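Local atomic coordinates of uncharacterized protein (Bacteroides thetaiotaomicron, PDB entry 4LB8), a protein that is of unknown function, belongs to the DUF4848 family, is probably exported as a lipoprotein, and forms a two-chain assembly in the crystal. Residues Thr48-Val52 against Met64-Gln68; Glu69-Leu74 against Tyr94-Tyr98; Gly99-Met103 against Pro114-Leu118; Ser161-Asp165 against Gln282-Ala286. One frame throughout, in Å; residues are numbered along the deposited sequence.

Contact 1 of 4, residues Thr48-Val52 against Met64-Gln68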
loop_
_atom_site.group_PDB
_atom_site.type_symbol
_atom_site.label_atom_id
_atom_site.label_comp_id
_atom_site.label_asym_id
_atom_site.label_seq_id
_atom_site.Cartn_x
_atom_site.Cartn_y
_atom_site.Cartn_z
ATOM N N THR A 48 -6.437 31.151 -1.201
ATOM C CA THR A 48 -4.990 31.335 -1.114
ATOM C C THR A 48 -4.600 32.764 -1.463
ATOM O O THR A 48 -3.912 33.393 -0.653
ATOM C CB THR A 48 -4.265 30.321 -1.974
ATOM O OG1 THR A 48 -4.638 29.010 -1.538
ATOM C CG2 THR A 48 -2.748 30.483 -1.898
ATOM N N SER A 49 -5.097 33.296 -2.617
ATOM C CA SER A 49 -4.840 34.668 -3.070
ATOM C C SER A 49 -5.291 35.696 -2.006
ATOM O O SER A 49 -4.523 36.620 -1.700
ATOM C CB SER A 49 -5.507 34.941 -4.419
ATOM O OG SER A 49 -6.830 34.434 -4.507
ATOM N N GLU A 50 -6.495 35.496 -1.400
ATOM C CA GLU A 50 -7.051 36.363 -0.341
ATOM C C GLU A 50 -6.148 36.351 0.882
ATOM O O GLU A 50 -5.933 37.391 1.490
ATOM C CB GLU A 50 -8.467 35.918 0.065
ATOM C CG GLU A 50 -9.562 36.179 -0.957
ATOM C CD GLU A 50 -10.939 35.704 -0.528
ATOM O OE1 GLU A 50 -11.040 34.585 0.025
ATOM O OE2 GLU A 50 -11.922 36.449 -0.748
ATOM N N GLN A 51 -5.616 35.168 1.236
ATOM C CA GLN A 51 -4.711 35.010 2.370
ATOM C C GLN A 51 -3.383 35.697 2.114
ATOM O O GLN A 51 -2.894 36.394 3.003
ATOM C CB GLN A 51 -4.460 33.540 2.670
ATOM C CG GLN A 51 -5.661 32.817 3.197
ATOM C CD GLN A 51 -5.456 31.357 3.055
ATOM O OE1 GLN A 51 -4.464 30.904 2.479
ATOM N NE2 GLN A 51 -6.392 30.583 3.578
ATOM N N VAL A 52 -2.798 35.486 0.908
ATOM C CA VAL A 52 -1.534 36.089 0.479
ATOM C C VAL A 52 -1.701 37.621 0.494
ATOM O O VAL A 52 -0.827 38.295 1.033
ATOM C CB VAL A 52 -1.028 35.555 -0.898
ATOM C CG1 VAL A 52 0.261 36.248 -1.329
ATOM C CG2 VAL A 52 -0.813 34.045 -0.868
HETATM N N MSE A 64 3.611 30.576 5.762
HETATM C CA MSE A 64 2.744 30.301 4.632
HETATM C C MSE A 64 3.303 30.946 3.334
HETATM O O MSE A 64 3.356 30.265 2.310
HETATM C CB MSE A 64 1.320 30.778 4.911
HETATM C CG MSE A 64 0.329 30.252 3.891
HETATM SE SE MSE A 64 -0.491 31.593 2.717
HETATM C CE MSE A 64 0.843 32.353 1.933
ATOM N N ILE A 65 3.725 32.241 3.380
ATOM C CA ILE A 65 4.277 32.969 2.218
ATOM C C ILE A 65 5.566 32.277 1.760
ATOM O O ILE A 65 5.771 32.109 0.553
ATOM C CB ILE A 65 4.487 34.501 2.492
ATOM C CG1 ILE A 65 3.193 35.217 3.004
ATOM C CG2 ILE A 65 5.158 35.242 1.307
ATOM C CD1 ILE A 65 2.005 35.448 1.974
ATOM N N LEU A 66 6.391 31.822 2.720
ATOM C CA LEU A 66 7.614 31.074 2.431
ATOM C C LEU A 66 7.289 29.739 1.734
ATOM O O LEU A 66 8.017 29.367 0.833
ATOM C CB LEU A 66 8.423 30.833 3.721
ATOM C CG LEU A 66 9.868 30.395 3.526
ATOM C CD1 LEU A 66 10.701 31.507 2.907
ATOM C CD2 LEU A 66 10.461 29.928 4.837
HETATM N N MSE A 67 6.209 29.037 2.136
HETATM C CA MSE A 67 5.750 27.770 1.546
HETATM C C MSE A 67 5.298 28.006 0.104
HETATM O O MSE A 67 5.642 27.214 -0.775
HETATM C CB MSE A 67 4.623 27.141 2.384
HETATM C CG MSE A 67 4.235 25.717 1.946
HETATM SE SE MSE A 67 5.694 24.427 2.037
HETATM C CE MSE A 67 5.417 23.750 3.862
ATOM N N GLN A 68 4.580 29.112 -0.153
ATOM C CA GLN A 68 4.198 29.503 -1.514
ATOM C C GLN A 68 5.468 29.630 -2.382
ATOM O O GLN A 68 5.550 29.038 -3.461
ATOM C CB GLN A 68 3.436 30.845 -1.517
ATOM C CG GLN A 68 2.061 30.827 -0.910
ATOM C CD GLN A 68 0.980 30.462 -1.897
ATOM O OE1 GLN A 68 0.357 29.397 -1.788
ATOM N NE2 GLN A 68 0.693 31.360 -2.853
#
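Val-52 is the residue on which Met-64, Ile-65 and Gln-68 converge, where two consecutive α-helices, 48-57 and 63-80, pack against each other after a short link. The two segments run 125° apart, splayed from a true antiparallel pair, and their axes come no closer than 11.4 Å. Side chains therefore bridge the gap, and no hydrogen bond crosses it.

The apolar part rests on the two methyls of Val-52. With CG1 anti to the backbone N (chi1 178°), CG1 of Val-52 meets CD1 of Ile-65 at 3.8 Å, while the other methyl, CG2, lies 3.7 Å from CE of Met-64. Met-64, modelled as selenomethionine, is bent in its outer torsions, and it crosses the valine branch at about a right angle. The Ile-65 side chain sets out across the direction of helix 48-57, but its end swings in, so that its CD1 also rests 3.9 Å from CA of Val-52.

Mixed polar and apolar contacts flank these apolar ones. On one flank OE1 of Gln-51 sits 4.0 Å from SE of Met-64; the amide is held from outside the contact, NE2 donating to the carbonyl of Val-43 and weakly to the hydroxyl of Tyr-125. The backbone of Met-64, in turn, is hydrogen-bonded to Glu-124. The exposed Gln-68 bends sharply at chi2 (-88°), which brings its amide against two methyls: NE2 of Gln-68 is 3.7 Å from CG2 of Val-52, and OE1 of Gln-68 is 3.3 Å from CG2 of Thr-48.

Contact 2 of 4, residues Glu69-Leu74 against Tyr94-Tyr98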
loop_
_atom_site.group_PDB
_atom_site.type_symbol
_atom_site.label_atom_id
_atom_site.label_comp_id
_atom_site.label_asym_id
_atom_site.label_seq_id
_atom_site.Cartn_x
_atom_site.Cartn_y
_atom_site.Cartn_z
ATOM N N GLU A 69 6.464 30.379 -1.872
ATOM C CA GLU A 69 7.744 30.626 -2.526
ATOM C C GLU A 69 8.523 29.333 -2.758
ATOM O O GLU A 69 9.045 29.123 -3.858
ATOM C CB GLU A 69 8.588 31.581 -1.674
ATOM C CG GLU A 69 8.092 33.012 -1.656
ATOM C CD GLU A 69 8.968 33.974 -0.876
ATOM O OE1 GLU A 69 10.044 33.549 -0.388
ATOM O OE2 GLU A 69 8.583 35.161 -0.764
ATOM N N ALA A 70 8.603 28.472 -1.712
ATOM C CA ALA A 70 9.343 27.215 -1.720
ATOM C C ALA A 70 8.809 26.294 -2.800
ATOM O O ALA A 70 9.601 25.778 -3.593
ATOM C CB ALA A 70 9.262 26.551 -0.350
ATOM N N ASP A 71 7.453 26.152 -2.865
ATOM C CA ASP A 71 6.695 25.335 -3.817
ATOM C C ASP A 71 6.859 25.878 -5.262
ATOM O O ASP A 71 7.151 25.099 -6.185
ATOM C CB ASP A 71 5.211 25.242 -3.400
ATOM C CG ASP A 71 4.905 24.206 -2.313
ATOM O OD1 ASP A 71 5.734 23.284 -2.109
ATOM O OD2 ASP A 71 3.802 24.265 -1.731
ATOM N N GLY A 72 6.733 27.200 -5.422
ATOM C CA GLY A 72 6.945 27.892 -6.689
ATOM C C GLY A 72 8.348 27.654 -7.215
ATOM O O GLY A 72 8.503 27.257 -8.363
ATOM N N GLU A 73 9.372 27.812 -6.354
ATOM C CA GLU A 73 10.786 27.572 -6.673
ATOM C C GLU A 73 11.083 26.062 -6.993
ATOM O O GLU A 73 11.949 25.800 -7.823
ATOM C CB GLU A 73 11.681 28.069 -5.515
ATOM C CG GLU A 73 13.176 28.067 -5.815
ATOM C CD GLU A 73 14.125 28.650 -4.783
ATOM O OE1 GLU A 73 13.658 29.365 -3.863
ATOM O OE2 GLU A 73 15.351 28.421 -4.920
ATOM N N LEU A 74 10.395 25.087 -6.345
ATOM C CA LEU A 74 10.631 23.659 -6.626
ATOM C C LEU A 74 10.109 23.312 -8.032
ATOM O O LEU A 74 10.766 22.588 -8.791
ATOM C CB LEU A 74 9.981 22.747 -5.555
ATOM C CG LEU A 74 10.197 21.209 -5.663
ATOM C CD1 LEU A 74 11.671 20.833 -5.804
ATOM C CD2 LEU A 74 9.584 20.471 -4.470
ATOM N N TYR A 94 18.564 24.350 -2.959
ATOM C CA TYR A 94 17.168 24.516 -2.536
ATOM C C TYR A 94 16.951 23.984 -1.096
ATOM O O TYR A 94 16.418 24.719 -0.256
ATOM C CB TYR A 94 16.235 23.793 -3.523
ATOM C CG TYR A 94 14.767 23.791 -3.145
ATOM C CD1 TYR A 94 13.927 24.838 -3.520
ATOM C CD2 TYR A 94 14.204 22.713 -2.462
ATOM C CE1 TYR A 94 12.571 24.824 -3.198
ATOM C CE2 TYR A 94 12.852 22.695 -2.122
ATOM C CZ TYR A 94 12.036 23.742 -2.510
ATOM O OH TYR A 94 10.699 23.693 -2.211
ATOM N N LYS A 95 17.336 22.703 -0.826
ATOM C CA LYS A 95 17.211 22.074 0.496
ATOM C C LYS A 95 17.944 22.906 1.542
ATOM O O LYS A 95 17.315 23.309 2.511
ATOM C CB LYS A 95 17.746 20.654 0.474
ATOM C CG LYS A 95 16.829 19.668 -0.197
ATOM C CD LYS A 95 17.383 18.240 -0.080
ATOM C CE LYS A 95 16.768 17.444 1.054
ATOM N NZ LYS A 95 17.123 15.998 0.985
ATOM N N HIS A 96 19.230 23.268 1.300
ATOM C CA HIS A 96 20.000 24.120 2.203
ATOM C C HIS A 96 19.222 25.409 2.549
ATOM O O HIS A 96 19.176 25.800 3.720
ATOM C CB HIS A 96 21.377 24.464 1.599
ATOM C CG HIS A 96 22.170 25.426 2.443
ATOM N ND1 HIS A 96 22.916 24.993 3.537
ATOM C CD2 HIS A 96 22.253 26.780 2.375
ATOM C CE1 HIS A 96 23.437 26.086 4.079
ATOM N NE2 HIS A 96 23.065 27.187 3.421
ATOM N N LYS A 97 18.601 26.044 1.531
ATOM C CA LYS A 97 17.826 27.277 1.636
ATOM C C LYS A 97 16.597 27.131 2.559
ATOM O O LYS A 97 16.395 27.994 3.414
ATOM C CB LYS A 97 17.385 27.757 0.232
ATOM C CG LYS A 97 16.632 29.093 0.234
ATOM C CD LYS A 97 16.270 29.589 -1.161
ATOM C CE LYS A 97 15.551 30.925 -1.114
ATOM N NZ LYS A 97 15.170 31.421 -2.469
ATOM N N TYR A 98 15.789 26.057 2.384
ATOM C CA TYR A 98 14.524 25.830 3.096
ATOM C C TYR A 98 14.554 24.785 4.233
ATOM O O TYR A 98 13.621 24.754 5.025
ATOM C CB TYR A 98 13.442 25.401 2.074
ATOM C CG TYR A 98 13.098 26.498 1.092
ATOM C CD1 TYR A 98 12.322 27.587 1.476
ATOM C CD2 TYR A 98 13.580 26.467 -0.216
ATOM C CE1 TYR A 98 12.049 28.633 0.591
ATOM C CE2 TYR A 98 13.311 27.506 -1.113
ATOM C CZ TYR A 98 12.545 28.588 -0.703
ATOM O OH TYR A 98 12.242 29.601 -1.579
#
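Tyr-94 and Tyr-98, one turn apart, reach from helix 84-98 onto Ala-70, Glu-73 and Leu-74 in an antiparallel α-hairpin whose segments run 178° apart. Tyr-94 leaves its helix with CG anti to the backbone N (chi1 175°), and its hydroxyl donates to O of Ala-70 at 2.7 Å. It arrives well above the carbonyl plane, on the opposite face from N of Leu-74, so the oxygen keeps its helical bond while taking a second. Tyr-98 differs, with CG anti to the carbonyl carbon (chi1 -66°), and lies flat against Ala-70, whose CB makes a CH-pi contact 3.7 Å from the ring centroid.

Glu-73 is fully extended, and its carboxylate stands steeply to both rings. Its OE1 is gripped twice, from opposite faces of the carboxylate plane: OH of Tyr-98 donates to it at 2.7 Å on the anti side, and NZ of Lys-97, at the end of a straight chain, forms a salt bridge to it at 2.9 Å on the syn side.

Around the hairpin, Tyr-94 also packs on Ile-77 of helix 63-80 and on the loop residues Phe-104 and Pro-114, and Asp-71 forms a salt bridge with Arg-208 of the second subunit.

Contact 3 of 4, residues Gly99-Met103 against Pro114-Leu118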
loop_
_atom_site.group_PDB
_atom_site.type_symbol
_atom_site.label_atom_id
_atom_site.label_comp_id
_atom_site.label_asym_id
_atom_site.label_seq_id
_atom_site.Cartn_x
_atom_site.Cartn_y
_atom_site.Cartn_z
ATOM N N GLY A 99 15.595 23.952 4.291
ATOM C CA GLY A 99 15.753 22.847 5.235
ATOM C C GLY A 99 15.856 23.136 6.716
ATOM O O GLY A 99 15.959 22.191 7.501
ATOM N N ASP A 100 15.806 24.416 7.116
ATOM C CA ASP A 100 15.838 24.832 8.513
ATOM C C ASP A 100 14.422 25.205 8.998
ATOM O O ASP A 100 13.938 24.591 9.965
ATOM C CB ASP A 100 16.843 25.963 8.711
ATOM C CG ASP A 100 18.251 25.408 8.692
ATOM O OD1 ASP A 100 18.740 25.053 7.586
ATOM O OD2 ASP A 100 18.818 25.203 9.784
ATOM N N VAL A 101 13.741 26.162 8.308
ATOM C CA VAL A 101 12.350 26.536 8.615
ATOM C C VAL A 101 11.453 25.302 8.325
ATOM O O VAL A 101 10.569 24.958 9.127
ATOM C CB VAL A 101 11.886 27.782 7.811
ATOM C CG1 VAL A 101 10.471 28.184 8.186
ATOM C CG2 VAL A 101 12.832 28.956 8.016
ATOM N N PHE A 102 11.733 24.612 7.188
ATOM C CA PHE A 102 10.986 23.445 6.756
ATOM C C PHE A 102 11.773 22.171 6.919
ATOM O O PHE A 102 12.961 22.171 7.190
ATOM C CB PHE A 102 10.477 23.599 5.311
ATOM C CG PHE A 102 9.533 24.760 5.151
ATOM C CD1 PHE A 102 8.540 25.008 6.097
ATOM C CD2 PHE A 102 9.638 25.616 4.058
ATOM C CE1 PHE A 102 7.651 26.083 5.941
ATOM C CE2 PHE A 102 8.767 26.701 3.909
ATOM C CZ PHE A 102 7.768 26.917 4.844
HETATM N N MSE A 103 11.078 21.079 6.722
HETATM C CA MSE A 103 11.473 19.698 6.952
HETATM C C MSE A 103 11.284 18.892 5.662
HETATM O O MSE A 103 10.295 19.083 4.957
HETATM C CB MSE A 103 10.495 19.272 8.050
HETATM C CG MSE A 103 10.576 17.905 8.531
HETATM SE SE MSE A 103 9.197 17.745 9.868
HETATM C CE MSE A 103 7.616 17.617 8.866
ATOM N N PRO A 114 9.120 20.375 0.415
ATOM C CA PRO A 114 9.388 20.731 1.826
ATOM C C PRO A 114 8.097 20.644 2.622
ATOM O O PRO A 114 7.018 20.777 2.047
ATOM C CB PRO A 114 9.904 22.176 1.748
ATOM C CG PRO A 114 9.275 22.745 0.530
ATOM C CD PRO A 114 8.998 21.585 -0.434
ATOM N N TYR A 115 8.199 20.423 3.928
ATOM C CA TYR A 115 7.051 20.311 4.834
ATOM C C TYR A 115 7.135 21.269 5.999
ATOM O O TYR A 115 8.240 21.581 6.470
ATOM C CB TYR A 115 6.961 18.888 5.396
ATOM C CG TYR A 115 6.488 17.875 4.385
ATOM C CD1 TYR A 115 5.133 17.598 4.231
ATOM C CD2 TYR A 115 7.396 17.188 3.574
ATOM C CE1 TYR A 115 4.689 16.646 3.318
ATOM C CE2 TYR A 115 6.960 16.257 2.634
ATOM C CZ TYR A 115 5.605 15.986 2.513
ATOM O OH TYR A 115 5.149 15.074 1.594
ATOM N N SER A 116 5.958 21.680 6.519
ATOM C CA SER A 116 5.880 22.492 7.745
ATOM C C SER A 116 6.292 21.586 8.902
ATOM O O SER A 116 6.039 20.382 8.855
ATOM C CB SER A 116 4.459 23.024 7.944
ATOM O OG SER A 116 4.349 24.182 8.759
ATOM N N ARG A 117 6.955 22.145 9.914
ATOM C CA ARG A 117 7.354 21.414 11.121
ATOM C C ARG A 117 6.200 21.456 12.131
ATOM O O ARG A 117 6.201 20.685 13.062
ATOM C CB ARG A 117 8.644 21.994 11.719
ATOM C CG ARG A 117 9.868 21.646 10.884
ATOM C CD ARG A 117 11.143 22.259 11.449
ATOM N NE ARG A 117 12.331 21.962 10.636
ATOM C CZ ARG A 117 13.045 20.845 10.735
ATOM N NH1 ARG A 117 12.700 19.899 11.602
ATOM N NH2 ARG A 117 14.096 20.652 9.946
ATOM N N LEU A 118 5.189 22.297 11.884
ATOM C CA LEU A 118 4.011 22.538 12.718
ATOM C C LEU A 118 3.082 21.354 12.867
ATOM O O LEU A 118 2.678 20.731 11.887
ATOM C CB LEU A 118 3.171 23.704 12.144
ATOM C CG LEU A 118 3.762 25.103 12.167
ATOM C CD1 LEU A 118 2.774 26.106 11.628
ATOM C CD2 LEU A 118 4.191 25.510 13.558
HETATM O O HOH W 1 7.908 24.674 9.774
#
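Met-103, Arg-117 and Phe-102 carry most of this contact between two irregular segments that follow helix 84-98. Met-103 and Tyr-115 form a single antiparallel bridge, a hydrogen-bonded pair: N of Met-103 donates to O of Tyr-115 at 2.9 Å, and N of Tyr-115 to O of Met-103 at 2.7 Å. The Met-103 side chain, a selenomethionine, runs straight until chi3 (76°) turns its methyl in, placing CE 3.8 Å from CB of Tyr-115 and beside the carbonyl of Ser-116. Beyond the segments it packs on Phe-148 and Arg-151.

Arg-117 stretches out from CG to NE back along 99-103, and CB of Met-103 sits over the centre of one guanidinium face. NE of Arg-117 donates to O of Asp-100 at 3.2 Å, from above the carbonyl plane; its NH2 makes weak bonds to the carbonyls of Gly-99 and Phe-102. A water accepts from N of Arg-117 and donates to O of Val-101.

Phe-102 contributes mainly its CB, 3.2 Å from O of Tyr-115 and 3.9 Å from CB of Pro-114, while its ring packs on Leu-66 and Met-67 of helix 63-80.

Within the two segments the guanidinium thus gathers backbone carbonyls, and the Asp-100 carboxylate does not touch it. Two of these carbonyls, the weakly bonded Gly-99 and Asp-100, lie just past the C-terminal end of helix 84-98, where a positive charge would probably be favoured.

Contact 4 of 4, residues Ser161-Asp165 against Gln282-Ala286; sequences SSVSD and QRGFA
Val-163 lays its two methyls over the backbone of Gln-282 to Gly-284, bringing strand 161-163 against the start of strand 284-289. Each strand belongs to a different antiparallel β-sheet, so the contact joins two sheets of the C-terminal β-rich region. CG1 of Val-163, anti to the backbone N (chi1 179°), is 3.3 Å from O of Arg-283 and 3.6 Å from CA of Gly-284. CG2 of Val-163 faces the amide of Gln-282, 3.6 Å from NE2. That glutamine chain bends at chi2 (-55°) and crosses the valine at about a right angle, and its NE2 is hydrogen-bonded to Gln-176.

A backbone bond follows at the next residue: N of Phe-285 donates to O of Ser-164 at 3.0 Å, nearly straight at the hydrogen (164°). Gly-284 passes with its CA close to Val-163, and CB of Phe-285 rests 3.6 Å from O of Ser-164 while the ring leads away from 161-165.

Strand 161-163 also pairs in antiparallel fashion with a strand of the second subunit, so the sheet continues across the dimer interface. Asp-165 OD2 is hydrogen-bonded to Ser-158 of that subunit, while its OD1 is hydrogen-bonded to OG of Ser-167 in the same chain. Arg-283 turns away from 161-165, to a salt bridge with Glu-272 and a hydrogen bond to O of Tyr-280.

Ser-164 OG is hydrogen-bonded to N of Tyr-173 and points as well to O of Phe-285, where the modelled separation of 2.5 Å is very short and its exact value doubtful.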
loop_
_atom_site.group_PDB
_atom_site.type_symbol
_atom_site.label_atom_id
_atom_site.label_comp_id
_atom_site.label_asym_id
_atom_site.label_seq_id
_atom_site.Cartn_x
_atom_site.Cartn_y
_atom_site.Cartn_z
ATOM N N SER A 161 -5.236 -0.871 1.018
ATOM C CA SER A 161 -4.743 -1.252 -0.290
ATOM C C SER A 161 -3.219 -1.133 -0.349
ATOM O O SER A 161 -2.677 -0.184 0.233
ATOM C CB SER A 161 -5.391 -0.359 -1.342
ATOM O OG SER A 161 -5.215 -0.930 -2.627
ATOM N N SER A 162 -2.539 -2.108 -1.042
ATOM C CA SER A 162 -1.086 -2.179 -1.307
ATOM C C SER A 162 -0.834 -2.912 -2.613
ATOM O O SER A 162 -1.351 -4.018 -2.829
ATOM C CB SER A 162 -0.321 -2.862 -0.182
ATOM O OG SER A 162 -0.202 -1.981 0.918
ATOM N N VAL A 163 -0.052 -2.276 -3.492
ATOM C CA VAL A 163 0.275 -2.771 -4.816
ATOM C C VAL A 163 1.788 -2.658 -4.957
ATOM O O VAL A 163 2.344 -1.606 -4.623
ATOM C CB VAL A 163 -0.511 -1.994 -5.910
ATOM C CG1 VAL A 163 -0.172 -2.480 -7.313
ATOM C CG2 VAL A 163 -2.014 -2.067 -5.668
ATOM N N SER A 164 2.461 -3.760 -5.369
ATOM C CA SER A 164 3.916 -3.794 -5.484
ATOM C C SER A 164 4.393 -3.020 -6.699
ATOM O O SER A 164 3.673 -2.957 -7.693
ATOM C CB SER A 164 4.414 -5.233 -5.553
ATOM O OG SER A 164 3.970 -5.938 -6.706
ATOM N N ASP A 165 5.605 -2.436 -6.625
ATOM C CA ASP A 165 6.209 -1.708 -7.752
ATOM C C ASP A 165 7.437 -2.466 -8.260
ATOM O O ASP A 165 7.814 -3.465 -7.659
ATOM C CB ASP A 165 6.566 -0.257 -7.362
ATOM C CG ASP A 165 7.587 -0.050 -6.259
ATOM O OD1 ASP A 165 8.167 -1.064 -5.774
ATOM O OD2 ASP A 165 7.793 1.117 -5.861
ATOM N N GLN A 282 -5.130 -1.561 -11.210
ATOM C CA GLN A 282 -4.560 -1.852 -9.908
ATOM C C GLN A 282 -3.586 -3.052 -9.942
ATOM O O GLN A 282 -3.199 -3.557 -8.874
ATOM C CB GLN A 282 -5.698 -2.077 -8.901
ATOM C CG GLN A 282 -6.406 -0.778 -8.464
ATOM C CD GLN A 282 -5.459 0.282 -7.906
ATOM O OE1 GLN A 282 -5.396 1.421 -8.379
ATOM N NE2 GLN A 282 -4.692 -0.061 -6.897
ATOM N N ARG A 283 -3.116 -3.453 -11.151
ATOM C CA ARG A 283 -2.171 -4.569 -11.282
ATOM C C ARG A 283 -0.853 -4.309 -10.558
ATOM O O ARG A 283 -0.337 -3.191 -10.578
ATOM C CB ARG A 283 -1.906 -4.920 -12.758
ATOM C CG ARG A 283 -0.923 -4.017 -13.473
ATOM C CD ARG A 283 -1.096 -4.100 -14.966
ATOM N NE ARG A 283 -0.391 -3.030 -15.675
ATOM C CZ ARG A 283 -0.785 -1.759 -15.737
ATOM N NH1 ARG A 283 -1.885 -1.362 -15.106
ATOM N NH2 ARG A 283 -0.071 -0.873 -16.420
ATOM N N GLY A 284 -0.348 -5.357 -9.913
ATOM C CA GLY A 284 0.926 -5.382 -9.210
ATOM C C GLY A 284 2.083 -5.666 -10.139
ATOM O O GLY A 284 1.947 -6.453 -11.068
ATOM N N PHE A 285 3.232 -5.032 -9.879
ATOM C CA PHE A 285 4.491 -5.098 -10.636
ATOM C C PHE A 285 5.610 -5.762 -9.837
ATOM O O PHE A 285 5.544 -5.839 -8.609
ATOM C CB PHE A 285 4.935 -3.658 -10.992
ATOM C CG PHE A 285 4.169 -2.960 -12.101
ATOM C CD1 PHE A 285 2.837 -2.572 -11.919
ATOM C CD2 PHE A 285 4.783 -2.670 -13.315
ATOM C CE1 PHE A 285 2.120 -1.946 -12.950
ATOM C CE2 PHE A 285 4.079 -2.008 -14.329
ATOM C CZ PHE A 285 2.757 -1.636 -14.131
ATOM N N ALA A 286 6.668 -6.198 -10.534
ATOM C CA ALA A 286 7.890 -6.771 -9.954
ATOM C C ALA A 286 8.970 -6.895 -10.983
ATOM O O ALA A 286 8.686 -7.176 -12.152
ATOM C CB ALA A 286 7.630 -8.138 -9.338
#

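Overall arrangement
Contacts 1, 2 and 3 form one cluster in the N-terminal part of the chain, whereas contact 4 lies well apart. Helix 63-80 serves contacts 1 and 2, whose centres are about 14 Å apart; CD1 of Leu-66 touches CE1 of Tyr-98 at 3.9 Å. Contact 3, about 10 Å from contact 2 centre to centre, packs its Pro-114 against Ala-70, and Met-67 reaches Tyr-115 and Ser-116. Arg-208 of the second subunit ties contacts 2 and 3 together through Asp-71, Pro-114 and Tyr-115. Contact 4, about 31 Å from contact 3 between centres, also meets that subunit. No active site is known; a PEG, probably from crystallisation, lies about 3 Å from Arg-283.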